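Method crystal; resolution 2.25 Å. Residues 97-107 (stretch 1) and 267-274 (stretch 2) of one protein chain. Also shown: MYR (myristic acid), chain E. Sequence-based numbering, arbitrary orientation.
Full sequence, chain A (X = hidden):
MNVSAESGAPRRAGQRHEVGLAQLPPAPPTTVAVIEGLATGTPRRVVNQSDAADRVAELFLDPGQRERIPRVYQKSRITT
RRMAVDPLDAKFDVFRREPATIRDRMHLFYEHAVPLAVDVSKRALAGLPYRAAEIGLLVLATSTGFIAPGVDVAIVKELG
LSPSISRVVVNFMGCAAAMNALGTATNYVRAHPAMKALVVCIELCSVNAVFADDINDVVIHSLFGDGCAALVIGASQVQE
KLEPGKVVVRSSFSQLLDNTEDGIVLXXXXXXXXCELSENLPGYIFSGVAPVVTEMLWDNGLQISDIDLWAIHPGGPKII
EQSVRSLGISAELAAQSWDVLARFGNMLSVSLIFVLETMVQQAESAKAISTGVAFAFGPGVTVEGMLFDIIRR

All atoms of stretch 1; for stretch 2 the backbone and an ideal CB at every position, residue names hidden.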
# COMPACT_ATOMS: atom_id res chain seq x y z
N ARG A 97 17.20 -18.54 15.33
CA ARG A 97 17.33 -19.82 14.67
C ARG A 97 16.07 -20.68 14.63
O ARG A 97 16.08 -21.77 14.06
CB ARG A 97 18.47 -20.62 15.31
CG ARG A 97 19.86 -20.06 15.00
CD ARG A 97 20.95 -21.05 15.38
NE ARG A 97 21.33 -20.94 16.79
CZ ARG A 97 22.08 -19.96 17.28
NH1 ARG A 97 22.53 -18.99 16.48
NH2 ARG A 97 22.39 -19.94 18.57
N GLU A 98 14.99 -20.20 15.22
CA GLU A 98 13.76 -20.97 15.22
C GLU A 98 12.88 -20.69 14.02
O GLU A 98 12.88 -19.60 13.47
CB GLU A 98 12.96 -20.70 16.48
CG GLU A 98 13.68 -21.03 17.75
CD GLU A 98 12.73 -21.18 18.91
OE1 GLU A 98 11.93 -20.24 19.16
OE2 GLU A 98 12.77 -22.24 19.58
N PRO A 99 12.11 -21.70 13.58
CA PRO A 99 11.22 -21.55 12.43
C PRO A 99 9.86 -21.01 12.86
O PRO A 99 9.52 -21.00 14.05
CB PRO A 99 11.11 -22.97 11.90
CG PRO A 99 11.11 -23.77 13.16
CD PRO A 99 12.23 -23.12 13.96
N ALA A 100 9.08 -20.54 11.89
CA ALA A 100 7.74 -20.06 12.17
C ALA A 100 7.63 -18.86 13.11
O ALA A 100 6.64 -18.74 13.83
CB ALA A 100 6.89 -21.22 12.70
N THR A 101 8.61 -17.97 13.09
CA THR A 101 8.59 -16.80 13.96
C THR A 101 8.12 -15.51 13.28
O THR A 101 8.20 -14.43 13.88
CB THR A 101 9.98 -16.54 14.56
OG1 THR A 101 10.94 -16.48 13.49
CG2 THR A 101 10.37 -17.64 15.55
N ILE A 102 7.64 -15.61 12.05
CA ILE A 102 7.20 -14.43 11.31
C ILE A 102 6.19 -13.53 12.05
O ILE A 102 6.34 -12.30 12.05
CB ILE A 102 6.60 -14.83 9.94
CG1 ILE A 102 6.27 -13.57 9.13
CG2 ILE A 102 5.37 -15.67 10.14
CD1 ILE A 102 7.48 -12.69 8.85
N ARG A 103 5.19 -14.13 12.69
CA ARG A 103 4.18 -13.34 13.42
C ARG A 103 4.78 -12.55 14.58
O ARG A 103 4.42 -11.40 14.82
CB ARG A 103 3.06 -14.25 13.94
CG ARG A 103 1.86 -13.48 14.52
CD ARG A 103 1.13 -12.67 13.44
NE ARG A 103 0.09 -11.80 14.00
CZ ARG A 103 -1.11 -12.20 14.41
NH1 ARG A 103 -1.48 -13.47 14.32
NH2 ARG A 103 -1.96 -11.31 14.91
N ASP A 104 5.71 -13.16 15.31
CA ASP A 104 6.34 -12.48 16.43
C ASP A 104 7.26 -11.36 15.97
O ASP A 104 7.42 -10.37 16.67
CB ASP A 104 7.14 -13.47 17.29
CG ASP A 104 6.24 -14.35 18.14
OD1 ASP A 104 5.05 -14.01 18.32
OD2 ASP A 104 6.73 -15.39 18.64
N ARG A 105 7.84 -11.53 14.79
CA ARG A 105 8.74 -10.52 14.23
C ARG A 105 7.98 -9.28 13.76
O ARG A 105 8.52 -8.17 13.80
CB ARG A 105 9.56 -11.14 13.08
CG ARG A 105 10.62 -12.17 13.52
CD ARG A 105 11.12 -12.96 12.31
NE ARG A 105 12.15 -13.95 12.61
CZ ARG A 105 13.46 -13.71 12.61
NH1 ARG A 105 13.92 -12.50 12.33
NH2 ARG A 105 14.31 -14.70 12.86
N MET A 106 6.73 -9.45 13.33
CA MET A 106 5.91 -8.33 12.90
C MET A 106 5.49 -7.56 14.17
O MET A 106 5.33 -6.33 14.15
CB MET A 106 4.68 -8.82 12.15
CG MET A 106 4.99 -9.76 10.99
SD MET A 106 5.87 -8.96 9.63
CE MET A 106 7.63 -9.23 10.13
N HIS A 107 5.29 -8.29 15.26
CA HIS A 107 4.96 -7.65 16.53
C HIS A 107 6.24 -6.93 16.95
O HIS A 107 6.21 -5.81 17.46
CB HIS A 107 4.55 -8.68 17.60
CG HIS A 107 3.10 -9.04 17.56
ND1 HIS A 107 2.09 -8.12 17.76
CD2 HIS A 107 2.48 -10.22 17.31
CE1 HIS A 107 0.92 -8.72 17.64
NE2 HIS A 107 1.13 -9.99 17.36
N UNK A 267 9.70 -11.18 -0.47
CA UNK A 267 8.81 -12.26 -0.10
C UNK A 267 8.69 -12.40 1.40
O UNK A 267 9.45 -11.78 2.15
CB UNK A 267 9.29 -13.58 -0.71
N UNK A 268 7.74 -13.21 1.85
CA UNK A 268 7.55 -13.42 3.27
C UNK A 268 7.88 -14.87 3.63
O UNK A 268 7.22 -15.79 3.14
CB UNK A 268 6.12 -13.07 3.68
N UNK A 269 8.90 -15.08 4.45
CA UNK A 269 9.25 -16.43 4.88
C UNK A 269 8.76 -16.65 6.30
O UNK A 269 8.50 -15.70 7.05
CB UNK A 269 10.76 -16.66 4.79
N UNK A 270 8.65 -17.93 6.67
CA UNK A 270 8.18 -18.33 8.00
C UNK A 270 8.99 -17.70 9.12
O UNK A 270 8.49 -17.54 10.23
CB UNK A 270 8.23 -19.85 8.14
N UNK A 271 10.24 -17.35 8.82
CA UNK A 271 11.10 -16.75 9.82
C UNK A 271 11.43 -15.29 9.54
O UNK A 271 12.37 -14.74 10.10
CB UNK A 271 12.40 -17.55 9.93
N UNK A 272 10.65 -14.67 8.67
CA UNK A 272 10.89 -13.27 8.36
C UNK A 272 10.77 -12.88 6.90
O UNK A 272 10.73 -13.72 6.00
CB UNK A 272 12.29 -12.89 8.85
N UNK A 273 10.69 -11.57 6.68
CA UNK A 273 10.60 -11.03 5.34
C UNK A 273 12.02 -11.06 4.78
O UNK A 273 12.99 -10.94 5.52
CB UNK A 273 10.00 -9.62 5.33
N UNK A 274 12.13 -11.23 3.47
CA UNK A 274 13.42 -11.29 2.83
C UNK A 274 13.41 -10.58 1.49
O UNK A 274 12.35 -10.27 0.94
CB UNK A 274 13.85 -12.75 2.65
C1 MYR E . 23.25 -7.95 11.01
O1 MYR E . 23.95 -7.18 11.66
O2 MYR E . 23.78 -8.85 10.36
C2 MYR E . 21.73 -7.78 11.00
C3 MYR E . 21.23 -7.34 9.62
C4 MYR E . 19.71 -7.14 9.62
C5 MYR E . 19.20 -6.74 8.23
C6 MYR E . 19.40 -7.84 7.19
C7 MYR E . 18.50 -9.06 7.43
C8 MYR E . 17.02 -8.75 7.21
C9 MYR E . 16.74 -8.36 5.76
C10 MYR E . 15.29 -7.91 5.59
C11 MYR E . 15.02 -7.46 4.16
C12 MYR E . 13.58 -6.96 4.00
C13 MYR E . 13.35 -6.45 2.57
C14 MYR E . 11.93 -5.91 2.41

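Stretch 2 is a β-hairpin whose turn, positions 269 to 272, lies against the N-terminal end of the helix that begins at Ile102. Position 267 has nothing of stretch 1 within 5.5 Å of its ideal CB, so stretch 1 sets no preference. The residue is Gly267, paired through its backbone with 274.

At position 268 CA-to-CB points sideways, and the ideal CB lies 5.4 Å from Ile102 CD1. The gap suits a modest apolar side chain; valine, isoleucine or leucine would all be reasonable. Val268 fills it in the t rotamer, its CG1 packing 4.0 Å from Ile102 CG1.

Position 269 opens the type I turn. Its ideal CB meets nothing of stretch 1, leaving many choices, polar ones included. The residue is Asn269; its side-chain end leads away, while its backbone O sits 3.6 Å from Ile102 CB.

Position 270, at phi/psi -55/-26, is the second turn residue. Its carbonyl O accepts a hydrogen bond from Ile102 N (2.8 Å), a bond that any residue here could make and that ties the turn to the helix start. The ideal CB is 3.9 Å from Ala100 N and sits beside the Pro99-Ala100 backbone, where a flat or medium-sized side chain could lie. His270 takes the p rotamer and brings its ring edge to this segment: CD2 is 3.0 Å from Ala100 N and 3.4 Å from Pro99 CA.

At position 271 CA-to-CB points away overall, yet the ideal CB is 4.0 Å from Thr101 OG1 and 4.1 Å from Glu98 O. A small or polar residue fits this setting, and asparagine, aspartate or serine would suit the turn. Asn271 is found. Its backbone O lies over one face of the Arg105 guanidinium, 2.6 Å from Arg105 NE; the angle is poor for hydrogen bonding, and NE instead donates to Thr101 OG1 (2.9 Å).

Position 272 has phi/psi 138/166, where a CB would be jammed against the preceding carbonyl O; it would also come within 3.7 Å of Arg105 CD. Glycine is called for, and Gly272 is found; Ile102 CD1 lies 3.5 Å from its CA.

At position 273 the ideal CB is 5.3 Å from Ile102 CD1 and 5.4 Å from Met106 CE, inviting a longer apolar chain such as isoleucine, leucine or methionine. Ile273 (m, t) reaches Met106 CE with CD1 at 4.1 Å, while its O lies 3.8 Å from myristic acid C10.

Stretch 1 does not reach position 274 and sets no preference; it is Thr274.

Stretch 2, residues 267-274: GVNHNGIT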
# COMPACT_ATOMS: atom_id res chain seq x y z
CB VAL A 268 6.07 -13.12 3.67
CG1 VAL A 268 5.86 -13.40 5.15
CG2 VAL A 268 5.71 -11.66 3.35
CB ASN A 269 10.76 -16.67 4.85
CG ASN A 269 11.31 -16.75 3.44
OD1 ASN A 269 10.66 -17.25 2.53
ND2 ASN A 269 12.54 -16.26 3.27
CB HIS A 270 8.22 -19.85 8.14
CG HIS A 270 9.60 -20.42 8.17
ND1 HIS A 270 10.29 -20.75 7.02
CD2 HIS A 270 10.43 -20.70 9.20
CE1 HIS A 270 11.48 -21.22 7.34
NE2 HIS A 270 11.59 -21.20 8.66
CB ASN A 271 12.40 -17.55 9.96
CG ASN A 271 13.12 -17.76 8.63
OD1 ASN A 271 12.62 -17.40 7.55
ND2 ASN A 271 14.32 -18.36 8.71
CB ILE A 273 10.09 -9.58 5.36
CG1 ILE A 273 8.63 -9.56 5.84
CG2 ILE A 273 10.21 -8.97 3.97
CD1 ILE A 273 8.12 -8.18 6.15
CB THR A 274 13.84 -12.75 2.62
OG1 THR A 274 15.22 -12.80 2.25
CG2 THR A 274 12.99 -13.39 1.52
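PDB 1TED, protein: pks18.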